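Local coordinates for Lmo0547 protein (Listeria monocytogenes, PDB 4R9N), which probably regulates transcription as a SorC-family factor, this fragment being its putative sugar-binding, probably effector-sensing, domain, at residues Pro117-Asp122 / Thr202-Leu207. Sequence-based numbering, arbitrary orientation. Where two conformers were deposited one is given.
Sequences PALVED and THVIGL
The imidazole of His203 has Val120 O at its edge, in the ring plane, 3.0 Å from His203 CD2; Glu121 O approaches that carbon obliquely at 3.4 Å. With CG beside its own backbone N (chi1 -71°), the ring comes alongside these two carbonyls, just before helix 123-131. Its two nitrogens reach beyond the contact, NE2 bonding Thr123 OG1 and ND1 bonding Glu199 O. Histidine suits the place because these nitrogens, at different points of the rim, can serve one partner each: ND1 must donate to the carbonyl of Glu199, which probably leaves NE2 to accept from Thr123.

Next to the ring the backbones form a single antiparallel bridge, Leu119 with Val204. Val120 N donates to His203 O at 3.0 Å, nearly straight at 172°. Ile205 N donates to Ala118 O at 2.7 Å; Val204 CA also presents its hydrogen to this oxygen, which thus has two partners.

Aliphatic branches cover the bridge. The longer Leu119 reaches with CD1 to 3.8 Å from His203 CB and also touches Val204 CG2. Ile205 CD1 meets Val120 CG2 at 4.0 Å and comes near the Pro117 ring; Lys126 of helix 123-131 touches both Val120 and Ile205. Beta-branched Val120, Val204 and Ile205 suit their extended backbones, filling space close to the chain, and the small Ala118 points away from the bridge, against Tyr166.

The chemistry joins the loop after strand 110-111 to the one after helix 199-202: main-chain bonds set the register, and the buried histidine, bonded through both nitrogens, ties the start of helix 123-131 to helix 199-202.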
ATOM      1  N   PRO A 117      12.758   8.747  -9.276  1.00 30.89           N
ATOM      2  CA  PRO A 117      11.968   7.625  -9.840  1.00 28.52           C
ATOM      3  C   PRO A 117      11.770   6.477  -8.827  1.00 28.37           C
ATOM      4  O   PRO A 117      12.576   6.337  -7.910  1.00 27.47           O
ATOM      5  CB  PRO A 117      12.845   7.104 -10.999  1.00 30.33           C
ATOM      6  CG  PRO A 117      14.018   7.953 -11.054  1.00 31.42           C
ATOM      7  CD  PRO A 117      14.156   8.709  -9.770  1.00 31.04           C
ATOM      8  N   ALA A 118      10.738   5.644  -8.984  1.00 25.57           N
ATOM      9  CA  ALA A 118      10.595   4.499  -8.105  1.00 25.48           C
ATOM     10  C   ALA A 118      11.673   3.434  -8.262  1.00 27.55           C
ATOM     11  O   ALA A 118      12.080   2.788  -7.283  1.00 24.55           O
ATOM     12  CB  ALA A 118       9.238   3.837  -8.357  1.00 28.43           C
ATOM     13  N   LEU A 119      12.040   3.164  -9.525  1.00 26.46           N
ATOM     14  CA  LEU A 119      12.887   2.004  -9.852  1.00 28.76           C
ATOM     15  C   LEU A 119      13.983   2.561 -10.705  1.00 29.24           C
ATOM     16  O   LEU A 119      13.685   3.114 -11.764  1.00 30.21           O
ATOM     17  CB  LEU A 119      12.115   0.903 -10.618  1.00 29.06           C
ATOM     18  CG  LEU A 119      12.944  -0.317 -11.118  1.00 30.99           C
ATOM     19  CD1 LEU A 119      13.647  -0.979  -9.972  1.00 30.98           C
ATOM     20  CD2 LEU A 119      12.081  -1.338 -11.834  1.00 32.96           C
ATOM     21  N   VAL A 120      15.226   2.457 -10.224  1.00 25.92           N
ATOM     22  CA  VAL A 120      16.402   2.869 -10.959  1.00 27.19           C
ATOM     23  C   VAL A 120      17.305   1.638 -11.088  1.00 27.70           C
ATOM     24  O   VAL A 120      17.967   1.230 -10.142  1.00 26.37           O
ATOM     25  CB  VAL A 120      17.058   3.999 -10.185  1.00 28.88           C
ATOM     26  CG1 VAL A 120      18.280   4.536 -10.878  1.00 31.48           C
ATOM     27  CG2 VAL A 120      16.033   5.136 -10.007  1.00 32.20           C
ATOM     28  N   GLU A 121      17.316   1.039 -12.269  1.00 31.41           N
ATOM     29  CA  GLU A 121      18.138  -0.131 -12.599  0.60 31.80           C
ATOM     30  C   GLU A 121      19.637   0.183 -12.608  1.00 31.20           C
ATOM     31  O   GLU A 121      20.471  -0.670 -12.403  1.00 30.81           O
ATOM     32  CB  GLU A 121      17.765  -0.658 -13.990  0.60 35.53           C
ATOM     33  CG  GLU A 121      16.336  -1.154 -14.114  0.60 38.12           C
ATOM     34  CD  GLU A 121      15.979  -1.566 -15.536  0.60 39.81           C
ATOM     35  OE1 GLU A 121      15.011  -2.341 -15.670  0.60 45.05           O
ATOM     36  OE2 GLU A 121      16.651  -1.135 -16.501  0.60 38.65           O
ATOM     37  N   ASP A 122      19.983   1.430 -12.864  1.00 31.09           N
ATOM     38  CA  ASP A 122      21.388   1.824 -12.863  1.00 33.15           C
ATOM     39  C   ASP A 122      21.837   1.954 -11.414  1.00 31.87           C
ATOM     40  O   ASP A 122      21.488   2.913 -10.740  1.00 29.11           O
ATOM     41  CB  ASP A 122      21.534   3.141 -13.595  1.00 35.16           C
ATOM     42  CG  ASP A 122      22.976   3.560 -13.838  1.00 37.84           C
ATOM     43  OD1 ASP A 122      23.854   3.410 -12.994  1.00 35.28           O
ATOM     44  OD2 ASP A 122      23.209   4.172 -14.899  1.00 42.93           O
ATOM     45  N   THR A 202      16.493  -4.180  -4.631  1.00 21.92           N
ATOM     46  CA  THR A 202      17.599  -3.335  -4.241  1.00 23.74           C
ATOM     47  C   THR A 202      17.690  -2.052  -5.075  1.00 23.31           C
ATOM     48  O   THR A 202      18.594  -1.216  -4.858  1.00 25.88           O
ATOM     49  CB  THR A 202      18.942  -4.090  -4.363  1.00 26.57           C
ATOM     50  OG1 THR A 202      19.119  -4.481  -5.720  1.00 28.60           O
ATOM     51  CG2 THR A 202      18.976  -5.307  -3.438  1.00 28.75           C
ATOM     52  N   HIS A 203      16.835  -1.891  -6.079  1.00 19.29           N
ATOM     53  CA  HIS A 203      16.864  -0.737  -6.952  1.00 20.42           C
ATOM     54  C   HIS A 203      15.630   0.180  -6.805  1.00 19.46           C
ATOM     55  O   HIS A 203      15.411   1.103  -7.570  1.00 20.31           O
ATOM     56  CB  HIS A 203      17.105  -1.195  -8.397  1.00 23.00           C
ATOM     57  CG  HIS A 203      18.511  -1.698  -8.628  1.00 23.59           C
ATOM     58  ND1 HIS A 203      18.953  -2.929  -8.165  1.00 25.85           N
ATOM     59  CD2 HIS A 203      19.580  -1.121  -9.201  1.00 27.83           C
ATOM     60  CE1 HIS A 203      20.238  -3.085  -8.468  1.00 27.61           C
ATOM     61  NE2 HIS A 203      20.628  -2.022  -9.136  1.00 27.29           N
ATOM     62  N   VAL A 204      14.818  -0.051  -5.773  1.00 18.14           N
ATOM     63  CA  VAL A 204      13.623   0.735  -5.572  1.00 18.08           C
ATOM     64  C   VAL A 204      13.934   1.899  -4.606  1.00 19.11           C
ATOM     65  O   VAL A 204      14.558   1.688  -3.557  1.00 19.38           O
ATOM     66  CB  VAL A 204      12.503  -0.171  -5.004  1.00 18.93           C
ATOM     67  CG1 VAL A 204      11.317   0.670  -4.524  1.00 20.00           C
ATOM     68  CG2 VAL A 204      12.006  -1.133  -6.072  1.00 18.85           C
ATOM     69  N   ILE A 205      13.470   3.098  -4.944  1.00 17.50           N
ATOM     70  CA  ILE A 205      13.584   4.234  -4.048  1.00 17.86           C
ATOM     71  C   ILE A 205      12.251   4.362  -3.332  1.00 17.90           C
ATOM     72  O   ILE A 205      11.293   4.848  -3.878  1.00 17.16           O
ATOM     73  CB  ILE A 205      13.955   5.526  -4.806  1.00 19.96           C
ATOM     74  CG1 ILE A 205      15.315   5.303  -5.546  1.00 22.21           C
ATOM     75  CG2 ILE A 205      14.057   6.689  -3.810  1.00 20.30           C
ATOM     76  CD1 ILE A 205      15.854   6.471  -6.287  1.00 25.09           C
ATOM     77  N   GLY A 206      12.219   3.935  -2.073  1.00 17.22           N
ATOM     78  CA  GLY A 206      11.048   4.035  -1.243  1.00 16.73           C
ATOM     79  C   GLY A 206      11.287   3.168  -0.008  1.00 15.93           C
ATOM     80  O   GLY A 206      12.315   2.489   0.119  1.00 16.36           O
ATOM     81  N   LEU A 207      10.295   3.169   0.866  1.00 16.92           N
ATOM     82  CA  LEU A 207      10.333   2.440   2.117  1.00 17.67           C
ATOM     83  C   LEU A 207      10.397   0.955   1.900  1.00 16.79           C
ATOM     84  O   LEU A 207       9.638   0.420   1.073  1.00 17.29           O
ATOM     85  CB  LEU A 207       9.023   2.769   2.843  1.00 20.59           C
ATOM     86  CG  LEU A 207       8.845   2.623   4.320  1.00 26.61           C
ATOM     87  CD1 LEU A 207       9.232   3.931   4.971  1.00 27.69           C
ATOM     88  CD2 LEU A 207       7.383   2.358   4.648  1.00 28.74           C
TER